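Local coordinates for uncharacterized protein conserved in bacteria (Streptococcus suis, PDB 4FZ4) that probably binds host glycosaminoglycans, as the domain of a surface antigen that mediates attachment of the pathogen to host cells, at residues E8-K11 and V12-L16; Q88-E91 and L92-Y96; E122-T125 and L126-Y129. One frame throughout, in Å; residues are numbered along the deposited sequence.

Contact 1 of 3, residues E8-K11 and V12-L16; sequences EVQK and VVKEL. Unlike the reference sequence in segment 12-16: V12 (reference Leu).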
ATOM      1  N   GLU A   8      18.647 -10.606   7.435  1.00 70.69           N
ATOM      2  CA  GLU A   8      17.567 -10.832   6.491  1.00 68.01           C
ATOM      3  C   GLU A   8      16.469  -9.835   6.861  1.00 63.48           C
ATOM      4  O   GLU A   8      15.763  -9.305   6.001  1.00 61.72           O
ATOM      5  CB  GLU A   8      17.056 -12.261   6.648  1.00 72.70           C
ATOM      6  CG  GLU A   8      16.116 -12.731   5.561  1.00 81.64           C
ATOM      7  CD  GLU A   8      15.519 -14.093   5.876  1.00 85.04           C
ATOM      8  OE1 GLU A   8      14.999 -14.747   4.942  1.00 81.34           O
ATOM      9  OE2 GLU A   8      15.563 -14.504   7.059  1.00 85.55           O
ATOM     10  N   VAL A   9      16.352  -9.578   8.159  1.00 64.05           N
ATOM     11  CA  VAL A   9      15.361  -8.653   8.694  1.00 72.12           C
ATOM     12  C   VAL A   9      15.756  -7.188   8.514  1.00 71.84           C
ATOM     13  O   VAL A   9      14.983  -6.400   7.964  1.00 77.93           O
ATOM     14  CB  VAL A   9      15.126  -8.919  10.193  1.00 75.03           C
ATOM     15  CG1 VAL A   9      14.115  -7.936  10.752  1.00 77.27           C
ATOM     16  CG2 VAL A   9      14.642 -10.339  10.383  1.00 75.71           C
ATOM     17  N   GLN A  10      16.947  -6.825   8.987  1.00 63.32           N
ATOM     18  CA  GLN A  10      17.429  -5.452   8.867  1.00 59.71           C
ATOM     19  C   GLN A  10      17.229  -4.962   7.434  1.00 51.74           C
ATOM     20  O   GLN A  10      16.919  -3.796   7.205  1.00 56.36           O
ATOM     21  CB  GLN A  10      18.917  -5.360   9.240  1.00 67.66           C
ATOM     22  CG  GLN A  10      19.250  -5.540  10.729  1.00 64.94           C
ATOM     23  CD  GLN A  10      18.681  -4.436  11.612  1.00 69.47           C
ATOM     24  OE1 GLN A  10      18.658  -3.264  11.225  1.00 75.30           O
ATOM     25  NE2 GLN A  10      18.237  -4.805  12.819  1.00 52.39           N
ATOM     26  N   LYS A  11      17.401  -5.864   6.476  1.00 43.26           N
ATOM     27  CA  LYS A  11      17.233  -5.524   5.075  1.00 44.90           C
ATOM     28  C   LYS A  11      15.762  -5.224   4.776  1.00 42.36           C
ATOM     29  O   LYS A  11      15.441  -4.181   4.206  1.00 41.52           O
ATOM     30  CB  LYS A  11      17.728  -6.677   4.203  1.00 58.44           C
ATOM     31  CG  LYS A  11      17.870  -6.331   2.730  1.00 68.33           C
ATOM     32  CD  LYS A  11      18.175  -7.568   1.898  1.00 77.84           C
ATOM     33  CE  LYS A  11      16.961  -8.478   1.783  1.00 84.22           C
ATOM     34  NZ  LYS A  11      16.457  -8.951   3.105  1.00 86.88           N
ATOM     35  N   VAL A  12      14.868  -6.137   5.161  1.00 49.16           N
ATOM     36  CA  VAL A  12      13.435  -5.942   4.942  1.00 43.29           C
ATOM     37  C   VAL A  12      13.041  -4.586   5.512  1.00 41.63           C
ATOM     38  O   VAL A  12      12.245  -3.860   4.915  1.00 36.37           O
ATOM     39  CB  VAL A  12      12.604  -7.040   5.626  1.00 50.13           C
ATOM     40  CG1 VAL A  12      11.129  -6.843   5.326  1.00 59.54           C
ATOM     41  CG2 VAL A  12      13.058  -8.401   5.137  1.00 55.77           C
ATOM     42  N   VAL A  13      13.614  -4.244   6.667  1.00 42.32           N
ATOM     43  CA  VAL A  13      13.349  -2.950   7.300  1.00 31.94           C
ATOM     44  C   VAL A  13      13.796  -1.844   6.342  1.00 37.09           C
ATOM     45  O   VAL A  13      13.030  -0.935   6.013  1.00 38.67           O
ATOM     46  CB  VAL A  13      14.122  -2.799   8.629  1.00 25.24           C
ATOM     47  CG1 VAL A  13      14.223  -1.317   9.024  1.00 26.94           C
ATOM     48  CG2 VAL A  13      13.409  -3.551   9.728  1.00 28.82           C
ATOM     49  N   LYS A  14      15.041  -1.949   5.894  1.00 34.54           N
ATOM     50  CA  LYS A  14      15.627  -0.987   4.976  1.00 36.40           C
ATOM     51  C   LYS A  14      14.854  -0.937   3.665  1.00 32.70           C
ATOM     52  O   LYS A  14      14.755   0.116   3.036  1.00 42.81           O
ATOM     53  CB  LYS A  14      17.100  -1.331   4.713  1.00 49.53           C
ATOM     54  CG  LYS A  14      17.990  -1.200   5.951  1.00 64.28           C
ATOM     55  CD  LYS A  14      19.459  -1.467   5.629  1.00 75.37           C
ATOM     56  CE  LYS A  14      20.365  -1.223   6.837  1.00 81.19           C
ATOM     57  NZ  LYS A  14      20.118  -2.174   7.960  1.00 87.94           N
ATOM     58  N   GLU A  15      14.303  -2.067   3.243  1.00 36.11           N
ATOM     59  CA  GLU A  15      13.527  -2.062   2.013  1.00 42.57           C
ATOM     60  C   GLU A  15      12.267  -1.244   2.300  1.00 37.19           C
ATOM     61  O   GLU A  15      11.806  -0.467   1.461  1.00 42.27           O
ATOM     62  CB  GLU A  15      13.135  -3.479   1.604  1.00 50.83           C
ATOM     63  CG  GLU A  15      12.743  -3.592   0.136  1.00 65.82           C
ATOM     64  CD  GLU A  15      11.992  -4.879  -0.188  1.00 75.01           C
ATOM     65  OE1 GLU A  15      12.403  -5.957   0.303  1.00 74.63           O
ATOM     66  OE2 GLU A  15      10.994  -4.809  -0.942  1.00 72.25           O
ATOM     67  N   LEU A  16      11.722  -1.408   3.500  1.00 29.08           N
ATOM     68  CA  LEU A  16      10.520  -0.667   3.884  1.00 29.57           C
ATOM     69  C   LEU A  16      10.816   0.815   4.017  1.00 31.90           C
ATOM     70  O   LEU A  16       9.938   1.654   3.788  1.00 33.90           O
ATOM     71  CB  LEU A  16       9.970  -1.184   5.204  1.00 31.77           C
ATOM     72  CG  LEU A  16       9.396  -2.593   5.141  1.00 31.99           C
ATOM     73  CD1 LEU A  16       9.272  -3.130   6.556  1.00 34.38           C
ATOM     74  CD2 LEU A  16       8.036  -2.574   4.436  1.00 39.60           C
TER
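K14 lies back over the preceding turn of helix 3-23, its side chain running along the carbonyl of Q10, its i to i+4 partner on one face of the helix. CB sits 3.3 Å from K11 O, and CG presses on Q10 O at 3.1 Å, the same oxygen that accepts the usual alpha-helical backbone bond from K14 N. CD still skirts Q10 O. The aliphatic chain stays extended until a bend at the last torsion (chi4 65°) turns NZ toward Q10, where it comes to 3.6 Å from Q10 CB and 3.7 Å from the amide OE1 of a glutamine itself folded at chi2. On another side of the helix is V12, where the reference sequence has leucine; the backbone bond from V12 N to E8 O is weak. K11 curls at its two outer torsions, bringing NZ 4.0 Å from V12 CG2. E15 N reaches K11 O in a short bond of 2.6 Å. V9, V13 and L16 instead face the bundle, against residues such as F66, M53 and I80. Chemically, K14 lays methylenes on backbone carbonyls and K11 curls back beside V12, while their ammonium groups, although close to polar neighbours, form no salt bridge within this stretch.

Contact 2 of 3, residues Q88-E91 and L92-Y96; sequences QVAE and LRKKY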
ATOM      1  N   GLN A  88      -2.333   7.570  -5.989  1.00 26.06           N
ATOM      2  CA  GLN A  88      -2.240   7.780  -7.438  1.00 27.87           C
ATOM      3  C   GLN A  88      -3.603   7.991  -8.091  1.00 26.47           C
ATOM      4  O   GLN A  88      -3.780   8.911  -8.877  1.00 36.91           O
ATOM      5  CB  GLN A  88      -1.523   6.601  -8.109  1.00 25.53           C
ATOM      6  CG  GLN A  88      -0.010   6.522  -7.813  1.00 15.58           C
ATOM      7  CD  GLN A  88       0.623   5.268  -8.417  1.00 20.78           C
ATOM      8  OE1 GLN A  88       0.618   5.080  -9.633  1.00 33.55           O
ATOM      9  NE2 GLN A  88       1.154   4.400  -7.565  1.00 23.87           N
ATOM     10  N   VAL A  89      -4.570   7.142  -7.759  1.00 32.19           N
ATOM     11  CA  VAL A  89      -5.910   7.270  -8.324  1.00 27.57           C
ATOM     12  C   VAL A  89      -6.538   8.596  -7.897  1.00 28.57           C
ATOM     13  O   VAL A  89      -7.176   9.273  -8.698  1.00 35.29           O
ATOM     14  CB  VAL A  89      -6.812   6.126  -7.864  1.00 34.98           C
ATOM     15  CG1 VAL A  89      -8.195   6.281  -8.474  1.00 39.71           C
ATOM     16  CG2 VAL A  89      -6.192   4.801  -8.256  1.00 23.49           C
ATOM     17  N   ALA A  90      -6.360   8.969  -6.634  1.00 28.84           N
ATOM     18  CA  ALA A  90      -6.910  10.231  -6.149  1.00 28.67           C
ATOM     19  C   ALA A  90      -6.437  11.331  -7.083  1.00 35.85           C
ATOM     20  O   ALA A  90      -7.226  12.152  -7.546  1.00 42.75           O
ATOM     21  CB  ALA A  90      -6.425  10.516  -4.743  1.00 30.37           C
ATOM     22  N   GLU A  91      -5.136  11.327  -7.369  1.00 36.93           N
ATOM     23  CA  GLU A  91      -4.537  12.327  -8.243  1.00 41.09           C
ATOM     24  C   GLU A  91      -5.107  12.227  -9.650  1.00 38.49           C
ATOM     25  O   GLU A  91      -5.460  13.241 -10.262  1.00 47.15           O
ATOM     26  CB  GLU A  91      -3.015  12.155  -8.289  1.00 50.84           C
ATOM     27  CG  GLU A  91      -2.279  13.435  -8.639  1.00 59.11           C
ATOM     28  CD  GLU A  91      -2.310  14.456  -7.507  1.00 67.09           C
ATOM     29  OE1 GLU A  91      -3.318  14.515  -6.770  1.00 69.99           O
ATOM     30  OE2 GLU A  91      -1.329  15.211  -7.360  1.00 71.15           O
ATOM     31  N   LEU A  92      -5.207  11.004 -10.163  1.00 37.94           N
ATOM     32  CA  LEU A  92      -5.748  10.790 -11.505  1.00 34.74           C
ATOM     33  C   LEU A  92      -7.207  11.224 -11.601  1.00 40.73           C
ATOM     34  O   LEU A  92      -7.609  11.860 -12.576  1.00 41.74           O
ATOM     35  CB  LEU A  92      -5.619   9.318 -11.894  1.00 29.21           C
ATOM     36  CG  LEU A  92      -4.167   8.894 -12.144  1.00 38.61           C
ATOM     37  CD1 LEU A  92      -4.108   7.399 -12.372  1.00 38.88           C
ATOM     38  CD2 LEU A  92      -3.600   9.647 -13.353  1.00 37.15           C
ATOM     39  N   ARG A  93      -8.001  10.890 -10.585  1.00 40.09           N
ATOM     40  CA  ARG A  93      -9.410  11.263 -10.606  1.00 40.41           C
ATOM     41  C   ARG A  93      -9.601  12.772 -10.674  1.00 38.11           C
ATOM     42  O   ARG A  93     -10.562  13.245 -11.276  1.00 47.40           O
ATOM     43  CB  ARG A  93     -10.136  10.698  -9.385  1.00 31.76           C
ATOM     44  CG  ARG A  93     -10.225   9.189  -9.393  1.00 34.10           C
ATOM     45  CD  ARG A  93     -10.938   8.690  -8.147  1.00 46.92           C
ATOM     46  NE  ARG A  93     -12.374   8.963  -8.179  1.00 57.45           N
ATOM     47  CZ  ARG A  93     -13.150   9.000  -7.100  1.00 52.96           C
ATOM     48  NH1 ARG A  93     -12.627   8.790  -5.899  1.00 49.09           N
ATOM     49  NH2 ARG A  93     -14.450   9.235  -7.220  1.00 47.84           N
ATOM     50  N   LYS A  94      -8.693  13.528 -10.061  1.00 35.31           N
ATOM     51  CA  LYS A  94      -8.785  14.986 -10.088  1.00 39.29           C
ATOM     52  C   LYS A  94      -8.371  15.543 -11.449  1.00 48.17           C
ATOM     53  O   LYS A  94      -8.868  16.573 -11.880  1.00 41.73           O
ATOM     54  CB  LYS A  94      -7.896  15.605  -9.012  1.00 37.48           C
ATOM     55  CG  LYS A  94      -8.304  15.245  -7.599  1.00 49.60           C
ATOM     56  CD  LYS A  94      -7.263  15.695  -6.582  1.00 57.27           C
ATOM     57  CE  LYS A  94      -7.523  15.048  -5.224  1.00 62.83           C
ATOM     58  NZ  LYS A  94      -6.289  14.965  -4.388  1.00 63.13           N
ATOM     59  N   LYS A  95      -7.457  14.852 -12.119  1.00 59.79           N
ATOM     60  CA  LYS A  95      -6.960  15.285 -13.422  1.00 56.02           C
ATOM     61  C   LYS A  95      -7.912  14.856 -14.537  1.00 58.75           C
ATOM     62  O   LYS A  95      -7.970  15.482 -15.596  1.00 60.32           O
ATOM     63  CB  LYS A  95      -5.569  14.691 -13.646  1.00 53.30           C
ATOM     64  CG  LYS A  95      -4.706  15.402 -14.664  1.00 57.79           C
ATOM     65  CD  LYS A  95      -3.247  14.965 -14.523  1.00 62.52           C
ATOM     66  CE  LYS A  95      -2.707  15.295 -13.128  1.00 63.14           C
ATOM     67  NZ  LYS A  95      -1.297  14.862 -12.933  1.00 64.28           N
ATOM     68  N   TYR A  96      -8.659  13.787 -14.290  1.00 52.54           N
ATOM     69  CA  TYR A  96      -9.622  13.277 -15.263  1.00 41.88           C
ATOM     70  C   TYR A  96     -10.943  12.975 -14.554  1.00 46.53           C
ATOM     71  O   TYR A  96     -11.413  11.836 -14.538  1.00 54.45           O
ATOM     72  CB  TYR A  96      -9.066  12.017 -15.932  1.00 39.72           C
ATOM     73  CG  TYR A  96      -7.710  12.243 -16.572  1.00 45.18           C
ATOM     74  CD1 TYR A  96      -7.532  13.234 -17.540  1.00 53.74           C
ATOM     75  CD2 TYR A  96      -6.599  11.489 -16.190  1.00 39.20           C
ATOM     76  CE1 TYR A  96      -6.282  13.473 -18.109  1.00 57.71           C
ATOM     77  CE2 TYR A  96      -5.342  11.719 -16.756  1.00 50.45           C
ATOM     78  CZ  TYR A  96      -5.191  12.713 -17.713  1.00 52.59           C
ATOM     79  OH  TYR A  96      -3.956  12.951 -18.273  1.00 48.76           O
TER
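V89 and R93, one turn apart in the last part of helix 66-95, meet through carbon: V89 CG1 touches both CG and CD of R93 at 3.7 Å. The bend in R93 comes at chi3 (72°), beyond that touch, and carries the guanidinium away to a salt bridge with E103 on helix 100-110. The nonpolar contact of L92 is with V145 on helix 123-152, while its methine CG lies against a backbone carbonyl, 3.3 Å from Q88 O. Backbone bonds form the second group. R93 N to V89 O is short at 2.6 Å, whereas K94 N to A90 O stretches to 3.2 Å. E91 O is shared, taking K95 N at 3.2 Å and, weakly, K94 N, as the helix nears its end; Y96 is the first residue to leave helical angles. Charge is the third kind. E91 bends at chi2 (72°), and its OE1 faces NZ of the extended K94 at 3.8 Å, a long salt bridge. K94 CG also packs 3.3 Å from A90 O. Lysines beside the carbonyl-rich end of a helix would probably be favoured electrostatically. The E91-K94 bridge, being long, probably contributes modestly, whereas V89, L92 and R93 pack carbon against neighbouring helices.

Contact 3 of 3, residues E122-T125 and L126-Y129; sequences EGAT and LRDY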
ATOM      1  N   GLU A 122      -4.226 -10.461   6.008  1.00 35.34           N
ATOM      2  CA  GLU A 122      -2.850 -10.670   6.402  1.00 37.75           C
ATOM      3  C   GLU A 122      -2.249 -11.809   5.577  1.00 31.84           C
ATOM      4  O   GLU A 122      -2.960 -12.512   4.861  1.00 38.43           O
ATOM      5  CB  GLU A 122      -2.840 -10.992   7.903  1.00 50.75           C
ATOM      6  CG  GLU A 122      -1.524 -11.432   8.498  1.00 63.67           C
ATOM      7  CD  GLU A 122      -1.450 -11.142   9.992  1.00 70.94           C
ATOM      8  OE1 GLU A 122      -2.502 -11.200  10.665  1.00 70.29           O
ATOM      9  OE2 GLU A 122      -0.339 -10.861  10.492  1.00 77.79           O
ATOM     10  N   GLY A 123      -0.933 -11.968   5.658  1.00 33.56           N
ATOM     11  CA  GLY A 123      -0.266 -13.041   4.938  1.00 25.46           C
ATOM     12  C   GLY A 123      -0.558 -13.200   3.453  1.00 30.01           C
ATOM     13  O   GLY A 123      -0.576 -12.223   2.708  1.00 26.15           O
ATOM     14  N   ALA A 124      -0.779 -14.441   3.025  1.00 30.54           N
ATOM     15  CA  ALA A 124      -1.053 -14.748   1.623  1.00 38.33           C
ATOM     16  C   ALA A 124      -2.332 -14.093   1.113  1.00 31.92           C
ATOM     17  O   ALA A 124      -2.408 -13.689  -0.043  1.00 31.44           O
ATOM     18  CB  ALA A 124      -1.123 -16.276   1.416  1.00 28.51           C
ATOM     19  N   THR A 125      -3.342 -14.001   1.968  1.00 37.09           N
ATOM     20  CA  THR A 125      -4.595 -13.387   1.569  1.00 34.04           C
ATOM     21  C   THR A 125      -4.305 -11.952   1.190  1.00 39.43           C
ATOM     22  O   THR A 125      -4.783 -11.449   0.173  1.00 43.28           O
ATOM     23  CB  THR A 125      -5.602 -13.361   2.719  1.00 44.43           C
ATOM     24  OG1 THR A 125      -5.799 -14.689   3.217  1.00 59.53           O
ATOM     25  CG2 THR A 125      -6.922 -12.788   2.242  1.00 42.66           C
ATOM     26  N   LEU A 126      -3.502 -11.293   2.018  1.00 34.94           N
ATOM     27  CA  LEU A 126      -3.162  -9.896   1.781  1.00 28.79           C
ATOM     28  C   LEU A 126      -2.362  -9.694   0.504  1.00 23.21           C
ATOM     29  O   LEU A 126      -2.728  -8.865  -0.329  1.00 33.62           O
ATOM     30  CB  LEU A 126      -2.398  -9.333   2.984  1.00 22.34           C
ATOM     31  CG  LEU A 126      -1.778  -7.944   2.832  1.00 23.52           C
ATOM     32  CD1 LEU A 126      -2.809  -6.946   2.338  1.00 25.77           C
ATOM     33  CD2 LEU A 126      -1.205  -7.534   4.167  1.00 20.59           C
ATOM     34  N   ARG A 127      -1.276 -10.440   0.332  1.00 21.05           N
ATOM     35  CA  ARG A 127      -0.485 -10.279  -0.884  1.00 31.05           C
ATOM     36  C   ARG A 127      -1.278 -10.623  -2.138  1.00 29.27           C
ATOM     37  O   ARG A 127      -1.112  -9.993  -3.187  1.00 31.95           O
ATOM     38  CB  ARG A 127       0.807 -11.115  -0.837  1.00 45.51           C
ATOM     39  CG  ARG A 127       0.707 -12.482  -0.184  1.00 59.66           C
ATOM     40  CD  ARG A 127       2.024 -13.259  -0.363  1.00 62.67           C
ATOM     41  NE  ARG A 127       2.148 -14.383   0.571  1.00 62.77           N
ATOM     42  CZ  ARG A 127       2.616 -14.284   1.815  1.00 59.78           C
ATOM     43  NH1 ARG A 127       3.020 -13.106   2.286  1.00 62.27           N
ATOM     44  NH2 ARG A 127       2.659 -15.358   2.600  1.00 47.40           N
ATOM     45  N   ASP A 128      -2.155 -11.611  -2.024  1.00 27.54           N
ATOM     46  CA  ASP A 128      -2.970 -12.031  -3.158  1.00 30.09           C
ATOM     47  C   ASP A 128      -3.784 -10.858  -3.720  1.00 30.92           C
ATOM     48  O   ASP A 128      -3.665 -10.513  -4.903  1.00 33.79           O
ATOM     49  CB  ASP A 128      -3.907 -13.158  -2.721  1.00 37.42           C
ATOM     50  CG  ASP A 128      -4.571 -13.856  -3.892  1.00 61.93           C
ATOM     51  OD1 ASP A 128      -5.350 -13.206  -4.622  1.00 62.82           O
ATOM     52  OD2 ASP A 128      -4.307 -15.062  -4.078  1.00 82.15           O
ATOM     53  N   TYR A 129      -4.605 -10.249  -2.868  1.00 28.14           N
ATOM     54  CA  TYR A 129      -5.438  -9.123  -3.280  1.00 26.64           C
ATOM     55  C   TYR A 129      -4.614  -7.975  -3.837  1.00 19.87           C
ATOM     56  O   TYR A 129      -5.025  -7.320  -4.788  1.00 32.13           O
ATOM     57  CB  TYR A 129      -6.273  -8.589  -2.110  1.00 21.42           C
ATOM     58  CG  TYR A 129      -6.779  -7.179  -2.355  1.00 23.57           C
ATOM     59  CD1 TYR A 129      -7.874  -6.937  -3.190  1.00 28.94           C
ATOM     60  CD2 TYR A 129      -6.126  -6.083  -1.789  1.00 17.73           C
ATOM     61  CE1 TYR A 129      -8.304  -5.629  -3.460  1.00 19.11           C
ATOM     62  CE2 TYR A 129      -6.540  -4.785  -2.045  1.00 20.79           C
ATOM     63  CZ  TYR A 129      -7.630  -4.559  -2.886  1.00 26.41           C
ATOM     64  OH  TYR A 129      -8.015  -3.260  -3.161  1.00 27.98           O
TER
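A124 O takes the backbone N-H of D128 at 2.9 Å, and carbon crowds the same oxygen: D128 CB approaches to 3.1 Å and R127 CG to 3.3 Å. R127 folds back over G123 and A124. Its CG is placed between the backbone N and the carbonyl carbon (chi1 38°), and from there the chain extends backward toward the start of the helix. That course lays one face of the guanidinium over the G123-A124 peptide, with A124 N 3.5 Å above the group's plane, while R127 NE comes 3.4 Å from A124 CA and 3.9 Å from A124 CB. R127 N bonds to G123 O at 3.1 Å. L126 N bonds to E122 O from well above the carbonyl plane and not on a lone pair, consistent with the extended backbone of E122; G123 then turns the chain with a positive phi (51°), which favours glycine. G123 N is bonded to D75 of helix 66-95, against which L126 also packs, and Y129 OH bonds to H109 O. The first turn is thus fastened mainly through backbone groups, and the arginine contributes a flat face over a peptide where no hydrogen bond from its guanidinium spans the contact.

All three contacts are short stretches of helix with a buried side and an exposed side, so none is wholly core; contact 3 has its centre about 12 Å from the chain's centre, against about 17 Å for the other two. Helix 66-95 is common to them: it carries contact 2 and receives side chains from contacts 1 and 3. Contact 2 lies across the chain's centre from both, and its L92 and Y96 reach helix 123-152, which begins around contact 3. Position along a helix tells in the chemistry. In mid-helix 8-16 one lysine runs along a carbonyl, the C-terminal part of helix 66-95 adds a long salt bridge, and the N-terminal part of helix 123-152 has an arginine over a peptide.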